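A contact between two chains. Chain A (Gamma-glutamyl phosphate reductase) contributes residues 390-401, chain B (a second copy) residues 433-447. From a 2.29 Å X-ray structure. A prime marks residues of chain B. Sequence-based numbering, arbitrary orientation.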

# COMPACT_ATOMS: atom_id res chain seq x y z
N SER A 390 -12.57 -1.88 9.64
CA SER A 390 -12.12 -0.82 10.56
C SER A 390 -13.18 -0.63 11.63
O SER A 390 -12.88 -0.56 12.83
CB SER A 390 -11.95 0.52 9.82
OG SER A 390 -11.74 0.33 8.42
N GLY A 391 -14.42 -0.54 11.18
CA GLY A 391 -15.53 -0.19 12.04
C GLY A 391 -16.71 -1.04 11.68
O GLY A 391 -17.00 -1.25 10.51
N VAL A 392 -17.40 -1.53 12.70
CA VAL A 392 -18.58 -2.34 12.50
C VAL A 392 -19.75 -1.87 13.38
O VAL A 392 -19.55 -1.53 14.54
CB VAL A 392 -18.25 -3.84 12.67
CG1 VAL A 392 -17.55 -4.09 13.99
CG2 VAL A 392 -19.50 -4.70 12.51
N TYR A 393 -20.95 -1.81 12.80
CA TYR A 393 -22.14 -1.23 13.41
C TYR A 393 -23.17 -2.32 13.60
O TYR A 393 -23.38 -3.13 12.71
CB TYR A 393 -22.75 -0.12 12.54
CG TYR A 393 -21.84 1.07 12.31
CD1 TYR A 393 -20.71 0.96 11.49
CD2 TYR A 393 -22.10 2.30 12.90
CE1 TYR A 393 -19.86 2.04 11.29
CE2 TYR A 393 -21.27 3.39 12.70
CZ TYR A 393 -20.15 3.25 11.89
OH TYR A 393 -19.31 4.32 11.69
N TRP A 394 -23.79 -2.35 14.77
CA TRP A 394 -24.91 -3.23 15.04
C TRP A 394 -26.14 -2.40 15.42
O TRP A 394 -26.17 -1.79 16.49
CB TRP A 394 -24.57 -4.23 16.14
CG TRP A 394 -25.74 -5.07 16.58
CD1 TRP A 394 -26.83 -5.39 15.84
CD2 TRP A 394 -25.91 -5.71 17.85
NE1 TRP A 394 -27.69 -6.17 16.57
CE2 TRP A 394 -27.14 -6.39 17.81
CE3 TRP A 394 -25.13 -5.77 19.02
CZ2 TRP A 394 -27.63 -7.12 18.90
CZ3 TRP A 394 -25.61 -6.51 20.10
CH2 TRP A 394 -26.85 -7.18 20.02
N ASN A 395 -27.14 -2.41 14.53
CA ASN A 395 -28.36 -1.60 14.64
C ASN A 395 -28.11 -0.09 14.73
O ASN A 395 -28.81 0.61 15.46
CB ASN A 395 -29.24 -2.07 15.81
CG ASN A 395 -29.88 -3.42 15.57
OD1 ASN A 395 -30.11 -3.83 14.43
ND2 ASN A 395 -30.18 -4.13 16.65
N ALA A 396 -27.14 0.42 13.97
CA ALA A 396 -26.83 1.85 13.89
C ALA A 396 -26.27 2.14 12.49
O ALA A 396 -25.73 1.23 11.85
CB ALA A 396 -25.83 2.26 14.97
N SER A 397 -26.42 3.39 12.02
CA SER A 397 -26.04 3.76 10.66
C SER A 397 -24.53 3.99 10.46
O SER A 397 -23.92 4.71 11.25
CB SER A 397 -26.78 5.02 10.23
OG SER A 397 -26.27 5.49 9.00
N THR A 398 -23.96 3.41 9.40
CA THR A 398 -22.52 3.52 9.08
C THR A 398 -22.01 4.96 8.91
O THR A 398 -20.80 5.22 9.01
CB THR A 398 -22.10 2.68 7.82
OG1 THR A 398 -22.79 3.16 6.66
CG2 THR A 398 -22.38 1.19 7.99
N ARG A 399 -22.93 5.89 8.65
CA ARG A 399 -22.60 7.30 8.42
C ARG A 399 -22.15 8.04 9.70
O ARG A 399 -21.73 9.20 9.64
CB ARG A 399 -23.77 8.04 7.74
CG ARG A 399 -24.31 7.39 6.46
CD ARG A 399 -23.28 7.34 5.33
N PHE A 400 -22.24 7.36 10.85
CA PHE A 400 -21.66 7.84 12.10
C PHE A 400 -20.12 7.90 12.07
O PHE A 400 -19.49 8.18 13.10
CB PHE A 400 -22.10 6.94 13.26
CG PHE A 400 -23.51 7.20 13.74
CD1 PHE A 400 -24.00 8.50 13.87
CD2 PHE A 400 -24.33 6.13 14.11
CE1 PHE A 400 -25.29 8.73 14.34
CE2 PHE A 400 -25.62 6.35 14.58
CZ PHE A 400 -26.11 7.65 14.70
N ALA A 401 -19.52 7.61 10.92
CA ALA A 401 -18.06 7.68 10.73
C ALA A 401 -17.62 9.07 10.24
O ALA A 401 -16.97 9.20 9.19
CB ALA A 401 -17.56 6.57 9.79
N TYR B 433 -6.86 -2.39 16.19
CA TYR B 433 -8.10 -1.96 16.82
C TYR B 433 -9.21 -1.99 15.82
O TYR B 433 -8.98 -1.76 14.62
CB TYR B 433 -7.99 -0.54 17.34
CG TYR B 433 -7.08 -0.42 18.52
CD1 TYR B 433 -7.33 -1.14 19.68
CD2 TYR B 433 -5.97 0.42 18.48
CE1 TYR B 433 -6.51 -1.04 20.79
CE2 TYR B 433 -5.13 0.54 19.60
CZ TYR B 433 -5.40 -0.19 20.75
OH TYR B 433 -4.59 -0.08 21.87
N GLN B 434 -10.40 -2.30 16.32
CA GLN B 434 -11.63 -2.27 15.57
C GLN B 434 -12.59 -1.42 16.38
O GLN B 434 -12.65 -1.55 17.59
CB GLN B 434 -12.18 -3.69 15.46
CG GLN B 434 -13.31 -3.86 14.50
CD GLN B 434 -13.89 -5.25 14.56
OE1 GLN B 434 -14.40 -5.70 15.62
NE2 GLN B 434 -13.85 -5.96 13.42
N TYR B 435 -13.33 -0.53 15.71
CA TYR B 435 -14.38 0.22 16.36
C TYR B 435 -15.69 -0.50 16.13
O TYR B 435 -15.90 -1.07 15.05
CB TYR B 435 -14.45 1.64 15.83
CG TYR B 435 -13.19 2.40 16.14
CD1 TYR B 435 -12.09 2.32 15.29
CD2 TYR B 435 -13.09 3.16 17.31
CE1 TYR B 435 -10.91 3.00 15.58
CE2 TYR B 435 -11.93 3.84 17.61
CZ TYR B 435 -10.84 3.76 16.75
OH TYR B 435 -9.67 4.44 17.05
N GLN B 436 -16.54 -0.50 17.16
CA GLN B 436 -17.85 -1.12 17.13
C GLN B 436 -18.81 -0.12 17.67
O GLN B 436 -18.58 0.41 18.75
CB GLN B 436 -17.90 -2.32 18.06
CG GLN B 436 -16.85 -3.35 17.79
CD GLN B 436 -17.08 -4.63 18.57
OE1 GLN B 436 -18.00 -4.71 19.41
NE2 GLN B 436 -16.27 -5.64 18.31
N ILE B 437 -19.88 0.15 16.93
CA ILE B 437 -20.96 1.00 17.40
C ILE B 437 -22.18 0.11 17.53
O ILE B 437 -22.53 -0.66 16.62
CB ILE B 437 -21.21 2.22 16.47
CG1 ILE B 437 -19.94 3.08 16.42
CG2 ILE B 437 -22.41 2.99 16.94
CD1 ILE B 437 -20.09 4.54 15.91
N ARG B 438 -22.79 0.19 18.70
CA ARG B 438 -23.92 -0.65 19.04
C ARG B 438 -25.00 0.28 19.44
O ARG B 438 -24.95 0.87 20.51
CB ARG B 438 -23.56 -1.58 20.19
CG ARG B 438 -22.38 -2.50 19.90
CD ARG B 438 -22.05 -3.30 21.14
NE ARG B 438 -20.98 -4.25 20.92
CZ ARG B 438 -21.10 -5.56 21.11
NH1 ARG B 438 -22.24 -6.08 21.53
NH2 ARG B 438 -20.06 -6.36 20.87
N GLY B 439 -25.99 0.44 18.56
CA GLY B 439 -27.12 1.31 18.83
C GLY B 439 -28.43 0.54 18.77
O GLY B 439 -28.43 -0.68 18.72
N ASP B 440 -29.54 1.27 18.78
CA ASP B 440 -30.86 0.66 18.63
C ASP B 440 -31.68 1.35 17.54
O ASP B 440 -32.82 1.75 17.77
CB ASP B 440 -31.62 0.64 19.96
CG ASP B 440 -32.50 -0.59 20.10
OD1 ASP B 440 -32.00 -1.71 19.79
OD2 ASP B 440 -33.69 -0.46 20.52
N GLY B 441 -31.09 1.50 16.36
CA GLY B 441 -31.78 2.04 15.20
C GLY B 441 -31.50 3.50 14.93
O GLY B 441 -32.26 4.14 14.22
N GLN B 442 -30.41 4.02 15.50
CA GLN B 442 -30.08 5.45 15.35
C GLN B 442 -29.39 5.71 14.03
O GLN B 442 -28.52 4.95 13.58
CB GLN B 442 -29.21 5.97 16.51
CG GLN B 442 -29.89 6.02 17.87
CD GLN B 442 -29.68 4.74 18.66
OE1 GLN B 442 -29.13 3.76 18.14
NE2 GLN B 442 -30.10 4.74 19.92
N VAL B 443 -29.78 6.83 13.42
CA VAL B 443 -29.29 7.23 12.11
C VAL B 443 -28.62 8.61 12.16
O VAL B 443 -28.87 9.39 13.08
CB VAL B 443 -30.43 7.18 11.06
CG1 VAL B 443 -30.77 5.73 10.74
CG2 VAL B 443 -31.68 7.96 11.54
N ALA B 444 -27.78 8.90 11.17
CA ALA B 444 -26.98 10.12 11.18
C ALA B 444 -27.81 11.42 11.14
O ALA B 444 -27.25 12.52 11.21
CB ALA B 444 -25.93 10.10 10.06
N SER B 445 -29.13 11.28 11.04
CA SER B 445 -30.03 12.42 11.14
C SER B 445 -30.72 12.51 12.52
O SER B 445 -31.84 12.03 12.71
CB SER B 445 -31.05 12.44 9.98
OG SER B 445 -31.66 11.18 9.78
N ASP B 446 -30.01 13.12 13.47
CA ASP B 446 -30.61 13.52 14.75
C ASP B 446 -30.55 15.04 14.96
O ASP B 446 -29.46 15.64 14.97
CB ASP B 446 -30.04 12.74 15.97
CG ASP B 446 -28.50 12.57 15.95
OD1 ASP B 446 -27.78 13.56 15.69
OD2 ASP B 446 -28.02 11.44 16.23
N TYR B 447 -31.74 15.64 15.08
CA TYR B 447 -31.96 17.09 15.25
C TYR B 447 -30.80 17.99 14.79
O TYR B 447 -30.62 18.09 13.42
CB TYR B 447 -32.36 17.42 16.69

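The two copies join through a parallel β-sheet that crosses the chain boundary. The strand through Val392 runs beside the strand through Gln436′, their directions 18° apart, and the ladder of amides alternates regularly: Tyr435′ N donates to Ser390 O (2.9 Å), Val392 N to Tyr435′ O (2.8 Å), Ile437′ N to Val392 O (2.9 Å), Trp394 N to Ile437′ O (2.8 Å) and Gly439′ N to Trp394 O (3.0 Å). Both chains then turn a corner, yet stay bonded: Gly441′ N reaches Asn395 O at 2.6 Å, and Ser397 N reaches Gln442′ O at 3.0 Å. Gly441′ has phi/psi of 100/19°, where a CB would jam against the preceding carbonyl.

Parallel register places paired side chains on the same face. Ile437′, in the m,t rotamer, extends CD1 to 3.6 Å from Tyr393 CE2 and 4.1 Å from Phe400 CB, while its CG2 lies 4.0 Å from Ala396 CB. The m rotamer of Tyr393 brings its ring to this aliphatic chain, building an apolar cluster around Ile437′.

The other face carries Val392, Trp394, Gln436′ and Arg438′. Here Val392 adopts p, and its CG1 packs 3.9 Å from Gln436′ CG. With chi1 m, the extended Arg438′ chain (chi2 and chi3 t) leans toward Gln436′ on its own strand, where NH2 donates to Gln436′ OE1 (3.0 Å); Gln436′ NE2 in turn donates to Gln434′ OE1 (3.3 Å). This chain of bonds holds the polar ends in place, with Arg438′ NH1 at the edge of the Trp394 ring, 3.7 Å from CZ3.

Beyond the corner, Gln442′ bends at chi2 (91°), and its OE1 accepts from Asp440′ N (2.6 Å), bracing the turn. Phe400, chi1 m, points toward chain B; its CE1 lies 3.8 Å from Ala444′ CA, and its CZ 4.0 Å from Gln442′ CB.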